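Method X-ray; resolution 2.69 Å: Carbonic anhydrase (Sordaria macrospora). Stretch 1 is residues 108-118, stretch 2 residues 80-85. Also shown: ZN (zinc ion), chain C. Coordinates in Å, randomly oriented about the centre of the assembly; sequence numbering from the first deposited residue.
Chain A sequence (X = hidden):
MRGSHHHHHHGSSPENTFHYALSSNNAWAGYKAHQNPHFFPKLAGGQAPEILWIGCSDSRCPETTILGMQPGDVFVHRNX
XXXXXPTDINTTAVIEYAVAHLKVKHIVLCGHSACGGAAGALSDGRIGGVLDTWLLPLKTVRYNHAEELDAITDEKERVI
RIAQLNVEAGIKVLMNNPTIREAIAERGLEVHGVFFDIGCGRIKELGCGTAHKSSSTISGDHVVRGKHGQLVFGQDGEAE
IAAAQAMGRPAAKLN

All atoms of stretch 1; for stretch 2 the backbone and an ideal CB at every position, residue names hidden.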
# COMPACT_ATOMS: atom_id res chain seq x y z
N VAL A 108 -8.87 -10.85 17.01
CA VAL A 108 -8.49 -10.09 18.18
C VAL A 108 -7.61 -8.91 17.82
O VAL A 108 -6.44 -9.08 17.44
CB VAL A 108 -7.73 -10.96 19.20
CG1 VAL A 108 -7.37 -10.15 20.44
CG2 VAL A 108 -8.55 -12.19 19.57
N LEU A 109 -8.16 -7.70 17.90
CA LEU A 109 -7.34 -6.52 17.69
C LEU A 109 -6.82 -6.07 19.04
O LEU A 109 -7.59 -5.64 19.91
CB LEU A 109 -8.13 -5.40 17.01
CG LEU A 109 -7.31 -4.13 16.80
CD1 LEU A 109 -6.08 -4.41 15.94
CD2 LEU A 109 -8.16 -3.04 16.18
N CYS A 110 -5.51 -6.19 19.22
CA CYS A 110 -4.94 -5.93 20.53
C CYS A 110 -4.07 -4.69 20.55
O CYS A 110 -3.02 -4.65 19.91
CB CYS A 110 -4.11 -7.12 21.00
SG CYS A 110 -3.36 -6.87 22.63
N GLY A 111 -4.48 -3.69 21.33
CA GLY A 111 -3.63 -2.54 21.57
C GLY A 111 -2.94 -2.73 22.90
O GLY A 111 -3.30 -3.64 23.64
N HIS A 112 -1.95 -1.89 23.20
CA HIS A 112 -1.21 -2.03 24.44
C HIS A 112 -0.69 -0.70 24.99
O HIS A 112 -0.66 0.31 24.29
CB HIS A 112 -0.02 -2.98 24.26
CG HIS A 112 1.12 -2.37 23.50
ND1 HIS A 112 2.15 -1.71 24.12
CD2 HIS A 112 1.39 -2.34 22.18
CE1 HIS A 112 3.01 -1.29 23.21
NE2 HIS A 112 2.57 -1.66 22.02
N SER A 113 -0.27 -0.73 26.25
CA SER A 113 0.29 0.42 26.94
C SER A 113 1.75 0.66 26.55
O SER A 113 2.45 -0.27 26.14
CB SER A 113 0.17 0.23 28.45
OG SER A 113 0.69 -1.03 28.86
N ALA A 114 2.20 1.90 26.69
CA ALA A 114 3.56 2.32 26.32
C ALA A 114 3.83 2.07 24.84
O ALA A 114 4.93 1.68 24.45
CB ALA A 114 4.60 1.61 27.18
N CYS A 115 2.81 2.31 24.01
CA CYS A 115 2.95 2.16 22.57
C CYS A 115 3.71 3.36 21.99
O CYS A 115 3.30 4.51 22.14
CB CYS A 115 1.58 2.02 21.91
SG CYS A 115 1.62 1.47 20.19
N GLY A 116 4.81 3.06 21.31
CA GLY A 116 5.65 4.09 20.73
C GLY A 116 4.98 4.83 19.60
O GLY A 116 5.18 6.03 19.44
N GLY A 117 4.17 4.12 18.82
CA GLY A 117 3.45 4.72 17.71
C GLY A 117 2.40 5.67 18.22
O GLY A 117 2.19 6.74 17.65
N ALA A 118 1.75 5.28 19.31
CA ALA A 118 0.76 6.12 19.98
C ALA A 118 1.39 7.44 20.46
O ALA A 118 0.86 8.54 20.20
CB ALA A 118 0.14 5.37 21.15
N UNK A 80 3.30 -1.56 13.09
CA UNK A 80 3.49 -0.44 14.00
C UNK A 80 2.16 0.05 14.57
O UNK A 80 1.28 0.46 13.82
CB UNK A 80 4.21 0.71 13.28
N UNK A 81 2.03 -0.05 15.89
CA UNK A 81 0.88 0.48 16.63
C UNK A 81 -0.43 -0.22 16.29
O UNK A 81 -1.50 0.35 16.46
CB UNK A 81 0.74 1.98 16.36
N UNK A 82 -0.32 -1.48 15.83
CA UNK A 82 -1.46 -2.33 15.45
C UNK A 82 -2.57 -1.60 14.70
O UNK A 82 -3.74 -1.68 15.08
CB UNK A 82 -2.06 -2.97 16.71
N UNK A 83 -2.20 -0.91 13.63
CA UNK A 83 -3.14 -0.10 12.89
C UNK A 83 -3.80 -0.88 11.76
O UNK A 83 -3.12 -1.49 10.94
CB UNK A 83 -2.43 1.14 12.33
N UNK A 84 -5.13 -0.86 11.74
CA UNK A 84 -5.87 -1.50 10.67
C UNK A 84 -6.43 -0.44 9.72
O UNK A 84 -7.39 0.26 10.03
CB UNK A 84 -6.99 -2.37 11.24
N UNK A 85 -5.81 -0.36 8.55
CA UNK A 85 -6.18 0.63 7.55
C UNK A 85 -7.01 -0.03 6.45
O UNK A 85 -6.70 -1.14 6.02
CB UNK A 85 -4.93 1.30 6.96
ZN ZN C . 3.10 -0.36 20.22

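Position 80 has an ordinary extended backbone (phi/psi -65/118), and its CA-to-CB bond runs sideways to stretch 1. No atom of stretch 1 lies within 5.5 Å of the ideal CB, so the visible atoms barely constrain the choice. The deposited residue is I80, with chi1 and chi2 both m; its CG2 comes no nearer than 4.5 Å to G117 CA.

Position 81 is more restrictive. Its phi/psi of 65/26 is left-handed, a region that favours glycine, asparagine or aspartate but admits other residues at some cost. The ideal CB lies 4.0 Å from C115 SG and 4.1 Å from G117 CA, which suits glycine or a small side chain. The CA atoms of 81 and G117 are 5.1 Å apart, a close approach helped by the glycine. The deposited residue is A81; an ideal CB on G117 would fall 2.7 Å from A81 CB, a clash. Its CB packs 4.1 Å from G117 CA and 3.9 Å from C115 SG, the sulfur that also binds zinc at 2.4 Å from ZN.

Position 82 is again left-handed (40/53), and here CA-to-CB points toward stretch 1. The ideal CB is 3.7 Å from C110 O and 4.3 Å from L109 CD1, so the neighbourhood mixes a carbonyl oxygen with a methyl group. The backbone favours glycine, asparagine or aspartate; of these, asparagine offers both polar reach and an uncharged end beside the carbonyl. The deposited residue is N82, chi1 p (50°), which has more of its surface covered by stretch 1 than any other residue of stretch 2. Its CG lies 3.4 Å from C110 O and its OD1 3.7 Å from G111 CA, yet no direct hydrogen bond crosses the stretches; N82 OD1 and C110 O, 3.4 Å apart, are both acceptors and cannot pair. Water 1 supplies an indirect link, donating to N82 OD1 at 2.5 Å and weakly accepting from H112 N at 3.3 Å.

Position 83 returns to an extended backbone (-91/127), with CA-to-CB pointing away. Stretch 1 sets no clear preference; the residue is I83, whose nearest side-chain approach is CD1 of I83 to O of G117 at 6.8 Å.

Position 84 (-104/106) points toward stretch 1, its ideal CB 5.1 Å from L109 CD2. That gap to a leucine methyl invites valine, isoleucine or leucine, and the extended angles suit beta-branching. V84, chi1 t, brings CG2 to 3.9 Å from L109 CD1, an apolar contact.

Position 85 lies out of reach, so stretch 1 leaves its identity undetermined. It is S85, whose OG is hydrogen-bonded elsewhere in the structure.

Stretch 2 (80-85) IANIVS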
# COMPACT_ATOMS: atom_id res chain seq x y z
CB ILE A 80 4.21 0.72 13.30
CG1 ILE A 80 5.62 0.28 12.90
CG2 ILE A 80 4.29 1.93 14.23
CD1 ILE A 80 6.46 -0.24 14.06
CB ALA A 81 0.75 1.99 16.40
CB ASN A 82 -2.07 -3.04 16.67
CG ASN A 82 -2.35 -2.09 17.83
OD1 ASN A 82 -1.48 -1.84 18.67
ND2 ASN A 82 -3.58 -1.59 17.90
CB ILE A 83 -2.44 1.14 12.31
CG1 ILE A 83 -2.10 2.12 13.44
CG2 ILE A 83 -3.30 1.81 11.25
CD1 ILE A 83 -1.39 3.38 12.98
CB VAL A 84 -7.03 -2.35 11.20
CG1 VAL A 84 -7.71 -3.10 10.05
CG2 VAL A 84 -6.53 -3.33 12.26
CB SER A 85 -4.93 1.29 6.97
OG SER A 85 -5.26 2.21 5.94
O HOH W 1 -1.52 -0.05 20.44
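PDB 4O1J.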